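Local coordinates for benzoylformate Decarboxylase (PDB 4K9Q), which probably catalyses the thiamine diphosphate- and magnesium-dependent, non-oxidative decarboxylation of benzoylformate to benzaldehyde and carbon dioxide, at residues 95-101 and 156-162; 237-242 and 384-388; 337-341 and 381-385. All blocks are in the same frame, centred on the assembly; numbering follows the deposited sequence.

How the contacts relate
From the N terminus, contact 1 comes first: 95-101 and 156-162 close a loop of 54 residues and join neighbouring parallel strands of the N-terminal sheet. It is complete before the other two open and lies across the chain's centre from them, about 44 Å from contact 2 and 51 Å from contact 3 between centres. Contact 2 opens in the central domain at 237-242, and contact 3 opens later, at 337-341 on the connection to the C-terminal domain. Both end where helix 377-383 finishes, sharing Phe384 and Arg385, so the shorter loop of contact 3 falls within the span of contact 2. Glu241 O and Arg337 NH1, 3.0 Å apart, join them directly.

Contact 1. Residues 95-101 and 156-162; sequences TAGQQTR and LSLPLDD
The Arg101 guanidinium lies with one face over the Pro159 ring (Arg101 NH1 to Pro159 CG 3.8 Å), at the C-terminal end of two adjacent parallel strands in the six-stranded sheet of the N-terminal domain, the pyrimidine-binding domain of thiamine diphosphate enzymes. Strands 95-98 and 156-159 run at 31°, their axes approaching to 4.2 Å. The register pairs Thr95 with Leu156, Ala96 with Ser157, Gly97 with Leu158 and Gln98 with Pro159 (CA-CA 4.2 Å). Backbone hydrogen bonds of 3.0 Å run from Ala96 N to Leu156 O, Leu158 N to Ala96 O and Gln98 N to Leu158 O, then a weak one from Leu160 N to Gln98 O. Thr95 and Leu156 share one face, against Phe139 of helix 135-147. Ala96, Ser157, Gln98 and Pro159 share the other, where Ser157 OG and Gln98 NE2 both hydrogen-bond Glu128. Water 1 joins Gly97 O (3.0 Å) to Ser157 OG (2.8 Å).

Residues 160-162 take helical angles and Asp162 N donates to Pro159 O (3.1 Å). Asp161, chi1 p, accepts Arg101 N at OD1 (2.9 Å). Arg101 NH2 also donates to Ala130 O of one neighbouring subunit and Gln99 NE2 to Tyr278 O of another, placing this end at subunit contacts. With Arg101 in m,t,t and Asp162 at m, a bidentate salt bridge forms: Arg101 NE to Asp162 OD1 2.9 Å, Arg101 NH1 to Asp162 OD2 2.8 Å.

Contact 2. Residues 237-242 and 384-388; sequences TPFPED and FRINQ
Glu241 holds Ile386 at both ends of its backbone: Glu241 N donates to Ile386 O (2.8 Å, 160°), and Ile386 N donates to Glu241 OE1 (3.1 Å, 154°). The second bond depends on an m,t side chain, whose CA-to-CB bond points toward 384-388 and whose carboxylate reaches the peptide NH. A nearly straight bond from Asn387 ND2 to Asp242 OD2 (2.9 Å, 174°) adds a third link, made with chi1 at p in both residues. Water 2 lies 2.9 Å from Glu241 OE1 and 2.7 Å from Phe384 O, beside the Glu241-Ile386 pair. Arg385 turns its charged end away, to a salt bridge with Asp382, and meets Glu241 through its aliphatic part, Arg385 CB to Glu241 CB 4.1 Å.

Neither segment is a regular helix or strand. Pro240 lies against Asn387 (CA to CA 4.1 Å) and Glu241 against Arg385 (CA to CA 5.1 Å), so the two backbones run in opposite senses here. Next to the Glu241 bond, Pro240 CA sits 3.7 Å from Ile386 O. Farther out, Thr237 OG1 touches Ile386 CG2 at 3.4 Å; Thr237 and Ile386 both also rest on Phe392. Phe384, the first residue past helix 377-383, packs on helix 352-361. The arrangement is a loop-to-loop interdomain contact, joining the central, Rossmann-like domain to the C-terminal, diphosphate-binding domain of the thiamine diphosphate enzyme fold.

Contact 3. Residues 337-341 and 381-385; sequences RSPMT and QDVFR
Gln381, in the last turn of helix 377-383, offers its carbonyl: Gln381 O accepts Arg337 NH2 (3.1 Å), and water 3 lies between Gln381 O (2.7 Å) and Arg337 NH1 (2.9 Å). Asp382, chi1 t, comes next, its CA 5.6 Å from that of Met340. Asp382 OD2 accepts Thr341 N (3.1 Å) and His353 NE2, while Asp382 OD1 receives water 4, bound to Arg337 NH2, and water 5, bound to Pro339 O. Val383 supplies the apolar touch, Met340 SD to Val383 CG1 4.1 Å, and rests on helix 352-361.

Beyond the helix, Arg385 (m,t,t) folds back. Arg385 NE bonds Asp382 O (2.9 Å), and Arg385 NH2 makes a salt bridge with Asp382 OD1 (2.9 Å). The guanidinium also grips Ser338 O in a fork, Arg385 NH1 at 3.0 Å and Arg385 NH2 at 2.9 Å. The Arg337 guanidinium (p,t,m) lies flat on it, centres 3.5 Å apart and planes at 5°; Met340 N lies over the opposite face of the Arg385 guanidinium. The like charges are probably offset by the Asp382 carboxylate and by carbonyl acceptors: Ser338 O for Arg385, Gln381 O and Glu241 O for Arg337. The polyproline-II-like extended 337-341, on the connection between the central and C-terminal sheets, is thereby fastened to a helix C terminus by a stacked arginine pair and the Asp382 carboxylate, a surface contact.

Contact 1. Residues 95-101 and 156-162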
ATOM      1  N   THR A  95     -18.782  -2.927   4.904  1.00  8.47           N
ATOM      2  CA  THR A  95     -18.823  -1.541   5.348  1.00 10.95           C
ATOM      3  C   THR A  95     -18.359  -1.436   6.789  1.00 12.38           C
ATOM      4  O   THR A  95     -18.676  -2.286   7.612  1.00 12.28           O
ATOM      5  CB  THR A  95     -20.225  -0.914   5.205  1.00 12.64           C
ATOM      6  OG1 THR A  95     -21.120  -1.474   6.178  1.00 12.57           O
ATOM      7  CG2 THR A  95     -20.770  -1.169   3.811  1.00 14.63           C
ATOM      8  N   ALA A  96     -17.568  -0.414   7.082  1.00 11.48           N
ATOM      9  CA  ALA A  96     -17.216  -0.123   8.465  1.00 11.76           C
ATOM     10  C   ALA A  96     -17.443   1.353   8.741  1.00 11.58           C
ATOM     11  O   ALA A  96     -17.075   2.202   7.930  1.00 11.48           O
ATOM     12  CB  ALA A  96     -15.768  -0.483   8.741  1.00 11.43           C
ATOM     13  N   GLY A  97     -18.045   1.666   9.883  1.00 10.63           N
ATOM     14  CA  GLY A  97     -18.155   3.051  10.291  1.00  9.28           C
ATOM     15  C   GLY A  97     -16.773   3.634  10.499  1.00 14.50           C
ATOM     16  O   GLY A  97     -15.801   2.916  10.752  1.00 13.93           O
ATOM     17  N   GLN A  98     -16.693   4.948  10.377  1.00  8.52           N
ATOM     18  CA  GLN A  98     -15.470   5.707  10.557  1.00 10.00           C
ATOM     19  C   GLN A  98     -15.807   6.868  11.490  1.00 12.30           C
ATOM     20  O   GLN A  98     -16.984   7.257  11.603  1.00 12.83           O
ATOM     21  CB  GLN A  98     -15.004   6.229   9.194  1.00 11.85           C
ATOM     22  CG  GLN A  98     -13.842   7.243   9.201  1.00 12.15           C
ATOM     23  CD  GLN A  98     -12.541   6.650   9.740  1.00 10.70           C
ATOM     24  OE1 GLN A  98     -12.422   6.396  10.943  1.00 11.00           O
ATOM     25  NE2 GLN A  98     -11.560   6.433   8.855  1.00 10.47           N
ATOM     26  N   GLN A  99     -14.798   7.406  12.176  1.00 10.82           N
ATOM     27  CA  GLN A  99     -15.007   8.568  13.041  1.00 11.25           C
ATOM     28  C   GLN A  99     -15.584   9.730  12.237  1.00 11.40           C
ATOM     29  O   GLN A  99     -15.435   9.792  11.020  1.00 12.82           O
ATOM     30  CB  GLN A  99     -13.710   8.976  13.753  1.00 11.24           C
ATOM     31  CG  GLN A  99     -13.603   8.438  15.186  1.00 12.52           C
ATOM     32  CD  GLN A  99     -14.530   9.172  16.164  1.00 13.33           C
ATOM     33  OE1 GLN A  99     -15.478   9.860  15.762  1.00 12.34           O
ATOM     34  NE2 GLN A  99     -14.259   9.023  17.457  1.00 13.39           N
ATOM     35  N   THR A 100     -16.249  10.645  12.931  1.00 11.78           N
ATOM     36  CA  THR A 100     -16.881  11.776  12.279  1.00 12.06           C
ATOM     37  C   THR A 100     -15.871  12.679  11.555  1.00 12.70           C
ATOM     38  O   THR A 100     -14.771  12.936  12.061  1.00 11.57           O
ATOM     39  CB  THR A 100     -17.692  12.609  13.289  1.00 13.33           C
ATOM     40  OG1 THR A 100     -18.083  13.833  12.668  1.00 13.52           O
ATOM     41  CG2 THR A 100     -16.852  12.920  14.519  1.00 13.42           C
ATOM     42  N   ARG A 101     -16.252  13.175  10.376  1.00 12.67           N
ATOM     43  CA  ARG A 101     -15.394  14.115   9.649  1.00 13.16           C
ATOM     44  C   ARG A 101     -15.073  15.345  10.503  1.00 13.14           C
ATOM     45  O   ARG A 101     -14.103  16.053  10.233  1.00 17.53           O
ATOM     46  CB  ARG A 101     -16.032  14.571   8.323  1.00 12.98           C
ATOM     47  CG  ARG A 101     -16.182  13.475   7.284  1.00 13.80           C
ATOM     48  CD  ARG A 101     -16.680  14.027   5.923  1.00 11.61           C
ATOM     49  NE  ARG A 101     -17.259  12.935   5.145  1.00 11.60           N
ATOM     50  CZ  ARG A 101     -16.633  12.285   4.167  1.00 12.58           C
ATOM     51  NH1 ARG A 101     -17.250  11.284   3.550  1.00 12.63           N
ATOM     52  NH2 ARG A 101     -15.397  12.633   3.807  1.00 13.23           N
ATOM     53  N   LEU A 156     -16.017  -0.272   2.017  1.00 10.56           N
ATOM     54  CA  LEU A 156     -16.307   1.158   2.171  1.00  9.81           C
ATOM     55  C   LEU A 156     -16.147   1.582   3.628  1.00 12.41           C
ATOM     56  O   LEU A 156     -16.688   0.933   4.530  1.00 11.68           O
ATOM     57  CB  LEU A 156     -17.746   1.470   1.743  1.00 12.87           C
ATOM     58  CG  LEU A 156     -18.127   1.224   0.283  1.00  9.87           C
ATOM     59  CD1 LEU A 156     -19.609   1.513   0.087  1.00 12.13           C
ATOM     60  CD2 LEU A 156     -17.276   2.093  -0.629  1.00 13.20           C
ATOM     61  N   SER A 157     -15.415   2.670   3.840  1.00  9.94           N
ATOM     62  CA  SER A 157     -15.255   3.302   5.137  1.00 11.81           C
ATOM     63  C   SER A 157     -16.158   4.527   5.154  1.00 11.24           C
ATOM     64  O   SER A 157     -16.012   5.420   4.315  1.00 10.91           O
ATOM     65  CB  SER A 157     -13.792   3.714   5.317  1.00 12.63           C
ATOM     66  OG  SER A 157     -13.614   4.456   6.507  1.00 11.81           O
ATOM     67  N   LEU A 158     -17.078   4.579   6.114  1.00  9.87           N
ATOM     68  CA  LEU A 158     -18.184   5.533   6.085  1.00 10.63           C
ATOM     69  C   LEU A 158     -18.253   6.400   7.351  1.00 10.26           C
ATOM     70  O   LEU A 158     -18.729   5.961   8.392  1.00 11.81           O
ATOM     71  CB  LEU A 158     -19.497   4.763   5.859  1.00 11.45           C
ATOM     72  CG  LEU A 158     -19.480   3.953   4.544  1.00 12.42           C
ATOM     73  CD1 LEU A 158     -20.505   2.866   4.533  1.00 12.81           C
ATOM     74  CD2 LEU A 158     -19.639   4.861   3.335  1.00 13.15           C
ATOM     75  N   PRO A 159     -17.756   7.639   7.268  1.00  9.48           N
ATOM     76  CA  PRO A 159     -17.799   8.540   8.433  1.00 10.93           C
ATOM     77  C   PRO A 159     -19.215   8.702   9.006  1.00 12.16           C
ATOM     78  O   PRO A 159     -20.162   8.900   8.254  1.00 11.95           O
ATOM     79  CB  PRO A 159     -17.283   9.864   7.862  1.00 12.53           C
ATOM     80  CG  PRO A 159     -16.345   9.438   6.767  1.00 11.69           C
ATOM     81  CD  PRO A 159     -16.993   8.220   6.145  1.00 12.03           C
ATOM     82  N   LEU A 160     -19.343   8.653  10.327  1.00 11.43           N
ATOM     83  CA  LEU A 160     -20.655   8.507  10.966  1.00 12.36           C
ATOM     84  C   LEU A 160     -21.575   9.698  10.745  1.00 12.81           C
ATOM     85  O   LEU A 160     -22.799   9.567  10.802  1.00 13.12           O
ATOM     86  CB  LEU A 160     -20.487   8.247  12.469  1.00 12.65           C
ATOM     87  CG  LEU A 160     -19.936   9.414  13.288  1.00 13.33           C
ATOM     88  CD1 LEU A 160     -21.095  10.219  13.867  1.00 14.38           C
ATOM     89  CD2 LEU A 160     -19.042   8.890  14.402  1.00 15.86           C
ATOM     90  N   ASP A 161     -20.976  10.855  10.507  1.00 12.99           N
ATOM     91  CA  ASP A 161     -21.740  12.089  10.349  1.00 12.65           C
ATOM     92  C   ASP A 161     -22.368  12.258   8.967  1.00 13.28           C
ATOM     93  O   ASP A 161     -23.180  13.164   8.771  1.00 13.40           O
ATOM     94  CB  ASP A 161     -20.887  13.319  10.712  1.00 12.20           C
ATOM     95  CG  ASP A 161     -19.593  13.428   9.893  1.00 14.67           C
ATOM     96  OD1 ASP A 161     -18.937  12.399   9.609  1.00 14.28           O
ATOM     97  OD2 ASP A 161     -19.214  14.575   9.554  1.00 17.37           O
ATOM     98  N   ASP A 162     -22.007  11.399   8.012  1.00 12.04           N
ATOM     99  CA  ASP A 162     -22.514  11.559   6.650  1.00 13.88           C
ATOM    100  C   ASP A 162     -24.014  11.261   6.551  1.00 12.44           C
ATOM    101  O   ASP A 162     -24.725  11.882   5.753  1.00 12.99           O
ATOM    102  CB  ASP A 162     -21.783  10.632   5.672  1.00 12.52           C
ATOM    103  CG  ASP A 162     -20.347  11.065   5.382  1.00 15.08           C
ATOM    104  OD1 ASP A 162     -19.894  12.120   5.874  1.00 16.24           O
ATOM    105  OD2 ASP A 162     -19.677  10.326   4.634  1.00 12.10           O
TER
HETATM  106  O   HOH W   1     -13.771   2.503   8.557  1.00 10.96           O

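Contact 2. Residues 237-242 and 384-388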
ATOM      1  N   THR A 237     -18.569 -28.701  -4.836  1.00 11.73           N
ATOM      2  CA  THR A 237     -18.621 -29.845  -5.736  1.00 11.42           C
ATOM      3  C   THR A 237     -18.827 -29.414  -7.191  1.00 11.92           C
ATOM      4  O   THR A 237     -19.796 -28.730  -7.503  1.00 11.63           O
ATOM      5  CB  THR A 237     -19.778 -30.777  -5.322  1.00 11.53           C
ATOM      6  OG1 THR A 237     -19.676 -31.066  -3.920  1.00 14.04           O
ATOM      7  CG2 THR A 237     -19.729 -32.067  -6.120  1.00 10.97           C
ATOM      8  N   PRO A 238     -17.907 -29.805  -8.091  1.00  9.82           N
ATOM      9  CA  PRO A 238     -18.103 -29.388  -9.481  1.00 13.57           C
ATOM     10  C   PRO A 238     -18.722 -30.451 -10.401  1.00 14.81           C
ATOM     11  O   PRO A 238     -19.040 -30.129 -11.544  1.00 16.30           O
ATOM     12  CB  PRO A 238     -16.675 -29.082  -9.943  1.00 15.47           C
ATOM     13  CG  PRO A 238     -15.838 -30.031  -9.167  1.00 17.97           C
ATOM     14  CD  PRO A 238     -16.521 -30.220  -7.826  1.00 11.50           C
ATOM     15  N   PHE A 239     -18.881 -31.681  -9.929  1.00 11.82           N
ATOM     16  CA  PHE A 239     -19.348 -32.768 -10.787  1.00 14.25           C
ATOM     17  C   PHE A 239     -20.014 -33.852  -9.917  1.00 13.09           C
ATOM     18  O   PHE A 239     -19.565 -34.118  -8.796  1.00 14.50           O
ATOM     19  CB  PHE A 239     -18.146 -33.337 -11.555  1.00 13.76           C
ATOM     20  CG  PHE A 239     -18.506 -34.271 -12.688  1.00 14.79           C
ATOM     21  CD1 PHE A 239     -18.451 -35.646 -12.517  1.00 13.89           C
ATOM     22  CD2 PHE A 239     -18.852 -33.769 -13.933  1.00 16.23           C
ATOM     23  CE1 PHE A 239     -18.762 -36.514 -13.562  1.00 14.05           C
ATOM     24  CE2 PHE A 239     -19.160 -34.629 -14.985  1.00 18.42           C
ATOM     25  CZ  PHE A 239     -19.115 -36.004 -14.798  1.00 14.70           C
ATOM     26  N   PRO A 240     -21.099 -34.473 -10.413  1.00 13.13           N
ATOM     27  CA  PRO A 240     -21.754 -35.492  -9.579  1.00 14.24           C
ATOM     28  C   PRO A 240     -20.788 -36.623  -9.236  1.00 14.64           C
ATOM     29  O   PRO A 240     -20.198 -37.245 -10.124  1.00 13.23           O
ATOM     30  CB  PRO A 240     -22.895 -36.004 -10.467  1.00 16.52           C
ATOM     31  CG  PRO A 240     -22.541 -35.574 -11.867  1.00 14.52           C
ATOM     32  CD  PRO A 240     -21.792 -34.278 -11.699  1.00 15.46           C
ATOM     33  N   GLU A 241     -20.622 -36.891  -7.947  1.00 11.55           N
ATOM     34  CA  GLU A 241     -19.527 -37.756  -7.515  1.00 13.56           C
ATOM     35  C   GLU A 241     -19.851 -39.248  -7.602  1.00 13.23           C
ATOM     36  O   GLU A 241     -18.988 -40.099  -7.348  1.00 15.23           O
ATOM     37  CB  GLU A 241     -19.041 -37.336  -6.125  1.00 13.64           C
ATOM     38  CG  GLU A 241     -18.532 -35.890  -6.167  1.00 12.97           C
ATOM     39  CD  GLU A 241     -17.981 -35.382  -4.853  1.00 16.80           C
ATOM     40  OE1 GLU A 241     -18.351 -35.919  -3.785  1.00 15.69           O
ATOM     41  OE2 GLU A 241     -17.175 -34.425  -4.901  1.00 16.59           O
ATOM     42  N   ASP A 242     -21.091 -39.562  -7.965  1.00 16.18           N
ATOM     43  CA  ASP A 242     -21.446 -40.950  -8.255  1.00 18.35           C
ATOM     44  C   ASP A 242     -21.590 -41.209  -9.768  1.00 20.03           C
ATOM     45  O   ASP A 242     -21.966 -42.305 -10.185  1.00 21.15           O
ATOM     46  CB  ASP A 242     -22.705 -41.371  -7.490  1.00 22.45           C
ATOM     47  CG  ASP A 242     -23.890 -40.470  -7.772  1.00 24.05           C
ATOM     48  OD1 ASP A 242     -23.716 -39.443  -8.471  0.80 27.21           O
ATOM     49  OD2 ASP A 242     -24.999 -40.781  -7.289  0.61 27.11           O
ATOM     50  N   PHE A 384     -19.622 -39.377   1.641  1.00 14.15           N
ATOM     51  CA  PHE A 384     -20.594 -38.415   1.142  1.00 16.33           C
ATOM     52  C   PHE A 384     -20.283 -38.079  -0.309  1.00 19.45           C
ATOM     53  O   PHE A 384     -19.570 -37.122  -0.601  1.00 21.46           O
ATOM     54  CB  PHE A 384     -20.605 -37.140   2.004  1.00 15.27           C
ATOM     55  CG  PHE A 384     -21.368 -37.278   3.297  1.00 12.86           C
ATOM     56  CD1 PHE A 384     -22.737 -37.024   3.344  1.00 14.63           C
ATOM     57  CD2 PHE A 384     -20.724 -37.673   4.468  1.00 15.02           C
ATOM     58  CE1 PHE A 384     -23.449 -37.149   4.533  1.00 15.29           C
ATOM     59  CE2 PHE A 384     -21.429 -37.794   5.658  1.00 17.02           C
ATOM     60  CZ  PHE A 384     -22.795 -37.540   5.692  1.00 16.77           C
ATOM     61  N   ARG A 385     -20.813 -38.877  -1.226  1.00 16.39           N
ATOM     62  CA  ARG A 385     -20.591 -38.621  -2.643  1.00 17.79           C
ATOM     63  C   ARG A 385     -21.679 -37.682  -3.151  1.00 18.02           C
ATOM     64  O   ARG A 385     -22.803 -38.097  -3.411  1.00 22.34           O
ATOM     65  CB  ARG A 385     -20.544 -39.944  -3.411  1.00 16.97           C
ATOM     66  CG  ARG A 385     -19.496 -40.869  -2.815  1.00 17.01           C
ATOM     67  CD  ARG A 385     -19.325 -42.183  -3.553  1.00 16.80           C
ATOM     68  NE  ARG A 385     -18.211 -42.929  -2.971  1.00 13.81           N
ATOM     69  CZ  ARG A 385     -17.587 -43.941  -3.566  1.00 18.55           C
ATOM     70  NH1 ARG A 385     -17.974 -44.340  -4.772  1.00 17.74           N
ATOM     71  NH2 ARG A 385     -16.567 -44.549  -2.963  1.00 13.88           N
ATOM     72  N   ILE A 386     -21.325 -36.406  -3.263  1.00 11.95           N
ATOM     73  CA  ILE A 386     -22.270 -35.334  -3.561  1.00 10.35           C
ATOM     74  C   ILE A 386     -22.729 -35.419  -5.009  1.00 14.12           C
ATOM     75  O   ILE A 386     -21.902 -35.378  -5.921  1.00 13.11           O
ATOM     76  CB  ILE A 386     -21.590 -33.964  -3.331  1.00 10.25           C
ATOM     77  CG1 ILE A 386     -20.988 -33.909  -1.917  1.00 14.87           C
ATOM     78  CG2 ILE A 386     -22.563 -32.810  -3.588  1.00 12.51           C
ATOM     79  CD1 ILE A 386     -22.003 -34.050  -0.803  1.00 13.07           C
ATOM     80  N   ASN A 387     -24.039 -35.523  -5.223  1.00 14.46           N
ATOM     81  CA  ASN A 387     -24.555 -35.703  -6.582  1.00 17.54           C
ATOM     82  C   ASN A 387     -25.594 -34.671  -7.014  1.00 19.17           C
ATOM     83  O   ASN A 387     -26.320 -34.874  -7.991  1.00 15.68           O
ATOM     84  CB  ASN A 387     -25.074 -37.134  -6.792  1.00 16.20           C
ATOM     85  CG  ASN A 387     -26.246 -37.479  -5.897  0.83 22.65           C
ATOM     86  OD1 ASN A 387     -26.841 -36.613  -5.249  0.75 20.73           O
ATOM     87  ND2 ASN A 387     -26.595 -38.759  -5.866  0.75 28.75           N
ATOM     88  N   GLN A 388     -25.638 -33.552  -6.297  1.00 15.02           N
ATOM     89  CA  GLN A 388     -26.514 -32.441  -6.648  1.00 15.46           C
ATOM     90  C   GLN A 388     -25.732 -31.146  -6.479  1.00 15.56           C
ATOM     91  O   GLN A 388     -24.841 -31.071  -5.628  1.00 14.24           O
ATOM     92  CB  GLN A 388     -27.767 -32.414  -5.761  1.00 20.09           C
ATOM     93  CG  GLN A 388     -28.710 -33.605  -5.927  1.00 20.42           C
ATOM     94  CD  GLN A 388     -29.262 -33.742  -7.346  1.00 30.68           C
ATOM     95  OE1 GLN A 388     -29.376 -32.762  -8.089  0.80 33.14           O
ATOM     96  NE2 GLN A 388     -29.597 -34.973  -7.729  0.50 33.48           N
TER
HETATM   97  O   HOH W   2     -17.371 -35.597  -1.103  1.00 17.17           O

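Contact 3. Residues 337-341 and 381-385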
ATOM      1  N   ARG A 337     -15.145 -45.633 -10.213  1.00 18.47           N
ATOM      2  CA  ARG A 337     -14.546 -45.567  -8.878  1.00 18.34           C
ATOM      3  C   ARG A 337     -15.108 -46.667  -7.982  1.00 18.33           C
ATOM      4  O   ARG A 337     -16.262 -47.094  -8.147  1.00 19.40           O
ATOM      5  CB  ARG A 337     -14.716 -44.173  -8.232  1.00 19.94           C
ATOM      6  CG  ARG A 337     -16.072 -43.882  -7.637  1.00 22.45           C
ATOM      7  CD  ARG A 337     -16.173 -42.434  -7.086  1.00 19.10           C
ATOM      8  NE  ARG A 337     -15.500 -42.224  -5.793  1.00 17.64           N
ATOM      9  CZ  ARG A 337     -15.806 -41.229  -4.956  1.00 17.00           C
ATOM     10  NH1 ARG A 337     -16.757 -40.369  -5.288  1.00 13.97           N
ATOM     11  NH2 ARG A 337     -15.166 -41.083  -3.796  1.00 13.78           N
ATOM     12  N   SER A 338     -14.285 -47.118  -7.040  1.00 19.20           N
ATOM     13  CA  SER A 338     -14.669 -48.156  -6.093  1.00 18.79           C
ATOM     14  C   SER A 338     -15.851 -47.697  -5.268  1.00 17.82           C
ATOM     15  O   SER A 338     -15.963 -46.509  -4.951  1.00 16.12           O
ATOM     16  CB  SER A 338     -13.517 -48.459  -5.137  1.00 18.49           C
ATOM     17  OG  SER A 338     -12.333 -48.795  -5.831  1.00 23.04           O
ATOM     18  N   PRO A 339     -16.740 -48.633  -4.902  1.00 18.62           N
ATOM     19  CA  PRO A 339     -17.802 -48.287  -3.957  1.00 19.36           C
ATOM     20  C   PRO A 339     -17.230 -47.862  -2.610  1.00 16.24           C
ATOM     21  O   PRO A 339     -16.087 -48.202  -2.270  1.00 16.25           O
ATOM     22  CB  PRO A 339     -18.574 -49.599  -3.782  1.00 19.83           C
ATOM     23  CG  PRO A 339     -18.208 -50.433  -4.939  1.00 19.38           C
ATOM     24  CD  PRO A 339     -16.826 -50.027  -5.362  1.00 18.94           C
ATOM     25  N   MET A 340     -18.041 -47.133  -1.851  1.00 16.06           N
ATOM     26  CA  MET A 340     -17.692 -46.737  -0.501  1.00 13.54           C
ATOM     27  C   MET A 340     -17.280 -47.971   0.285  1.00 16.75           C
ATOM     28  O   MET A 340     -17.947 -49.011   0.212  1.00 18.13           O
ATOM     29  CB  MET A 340     -18.891 -46.066   0.166  1.00 16.14           C
ATOM     30  CG  MET A 340     -18.623 -45.592   1.586  1.00 16.51           C
ATOM     31  SD  MET A 340     -20.148 -45.208   2.445  1.00 20.96           S
ATOM     32  CE  MET A 340     -20.818 -46.846   2.728  1.00 20.32           C
ATOM     33  N   THR A 341     -16.169 -47.862   1.006  1.00 16.02           N
ATOM     34  CA  THR A 341     -15.741 -48.929   1.913  1.00 15.93           C
ATOM     35  C   THR A 341     -16.580 -48.925   3.186  1.00 19.67           C
ATOM     36  O   THR A 341     -17.299 -47.961   3.458  1.00 17.72           O
ATOM     37  CB  THR A 341     -14.253 -48.791   2.293  1.00 18.38           C
ATOM     38  OG1 THR A 341     -14.047 -47.569   3.012  1.00 21.61           O
ATOM     39  CG2 THR A 341     -13.372 -48.815   1.046  1.00 20.96           C
ATOM     40  N   GLN A 381     -14.959 -37.739   1.576  1.00 11.37           N
ATOM     41  CA  GLN A 381     -15.053 -37.891   0.133  1.00 10.89           C
ATOM     42  C   GLN A 381     -15.462 -39.315  -0.264  1.00 13.72           C
ATOM     43  O   GLN A 381     -16.122 -39.510  -1.277  1.00 16.52           O
ATOM     44  CB  GLN A 381     -13.737 -37.475  -0.517  1.00 12.97           C
ATOM     45  CG  GLN A 381     -13.515 -35.974  -0.397  1.00 14.36           C
ATOM     46  CD  GLN A 381     -12.121 -35.536  -0.786  1.00 13.33           C
ATOM     47  OE1 GLN A 381     -11.191 -36.337  -0.829  1.00 14.94           O
ATOM     48  NE2 GLN A 381     -11.968 -34.245  -1.061  1.00 14.05           N
ATOM     49  N   ASP A 382     -15.100 -40.303   0.547  1.00 12.40           N
ATOM     50  CA  ASP A 382     -15.498 -41.680   0.250  1.00 13.41           C
ATOM     51  C   ASP A 382     -16.974 -41.905   0.553  1.00 14.94           C
ATOM     52  O   ASP A 382     -17.662 -42.645  -0.152  1.00 15.13           O
ATOM     53  CB  ASP A 382     -14.674 -42.682   1.059  1.00 13.16           C
ATOM     54  CG  ASP A 382     -14.888 -44.116   0.591  1.00 16.19           C
ATOM     55  OD1 ASP A 382     -14.786 -44.354  -0.629  1.00 17.02           O
ATOM     56  OD2 ASP A 382     -15.162 -44.996   1.437  1.00 16.70           O
ATOM     57  N   VAL A 383     -17.453 -41.264   1.614  1.00 11.47           N
ATOM     58  CA  VAL A 383     -18.764 -41.573   2.162  1.00 10.94           C
ATOM     59  C   VAL A 383     -19.847 -40.685   1.577  1.00 14.67           C
ATOM     60  O   VAL A 383     -20.866 -41.170   1.090  1.00 17.10           O
ATOM     61  CB  VAL A 383     -18.767 -41.439   3.704  1.00 11.78           C
ATOM     62  CG1 VAL A 383     -20.178 -41.587   4.264  1.00 10.99           C
ATOM     63  CG2 VAL A 383     -17.817 -42.468   4.341  1.00 13.09           C
ATOM     64  N   PHE A 384     -19.622 -39.377   1.641  1.00 14.15           N
ATOM     65  CA  PHE A 384     -20.594 -38.415   1.142  1.00 16.33           C
ATOM     66  C   PHE A 384     -20.283 -38.079  -0.309  1.00 19.45           C
ATOM     67  O   PHE A 384     -19.570 -37.122  -0.601  1.00 21.46           O
ATOM     68  CB  PHE A 384     -20.605 -37.140   2.004  1.00 15.27           C
ATOM     69  CG  PHE A 384     -21.368 -37.278   3.297  1.00 12.86           C
ATOM     70  CD1 PHE A 384     -22.737 -37.024   3.344  1.00 14.63           C
ATOM     71  CD2 PHE A 384     -20.724 -37.673   4.468  1.00 15.02           C
ATOM     72  CE1 PHE A 384     -23.449 -37.149   4.533  1.00 15.29           C
ATOM     73  CE2 PHE A 384     -21.429 -37.794   5.658  1.00 17.02           C
ATOM     74  CZ  PHE A 384     -22.795 -37.540   5.692  1.00 16.77           C
ATOM     75  N   ARG A 385     -20.813 -38.877  -1.226  1.00 16.39           N
ATOM     76  CA  ARG A 385     -20.591 -38.621  -2.643  1.00 17.79           C
ATOM     77  C   ARG A 385     -21.679 -37.682  -3.151  1.00 18.02           C
ATOM     78  O   ARG A 385     -22.803 -38.097  -3.411  1.00 22.34           O
ATOM     79  CB  ARG A 385     -20.544 -39.944  -3.411  1.00 16.97           C
ATOM     80  CG  ARG A 385     -19.496 -40.869  -2.815  1.00 17.01           C
ATOM     81  CD  ARG A 385     -19.325 -42.183  -3.553  1.00 16.80           C
ATOM     82  NE  ARG A 385     -18.211 -42.929  -2.971  1.00 13.81           N
ATOM     83  CZ  ARG A 385     -17.587 -43.941  -3.566  1.00 18.55           C
ATOM     84  NH1 ARG A 385     -17.974 -44.340  -4.772  1.00 17.74           N
ATOM     85  NH2 ARG A 385     -16.567 -44.549  -2.963  1.00 13.88           N
TER
HETATM   86  O   HOH W   3     -16.936 -38.152  -3.404  1.00 14.07           O
HETATM   87  O   HOH W   4     -13.291 -42.739  -2.261  1.00 18.59           O
HETATM   88  O   HOH W   5     -13.974 -46.552  -2.041  1.00 20.37           O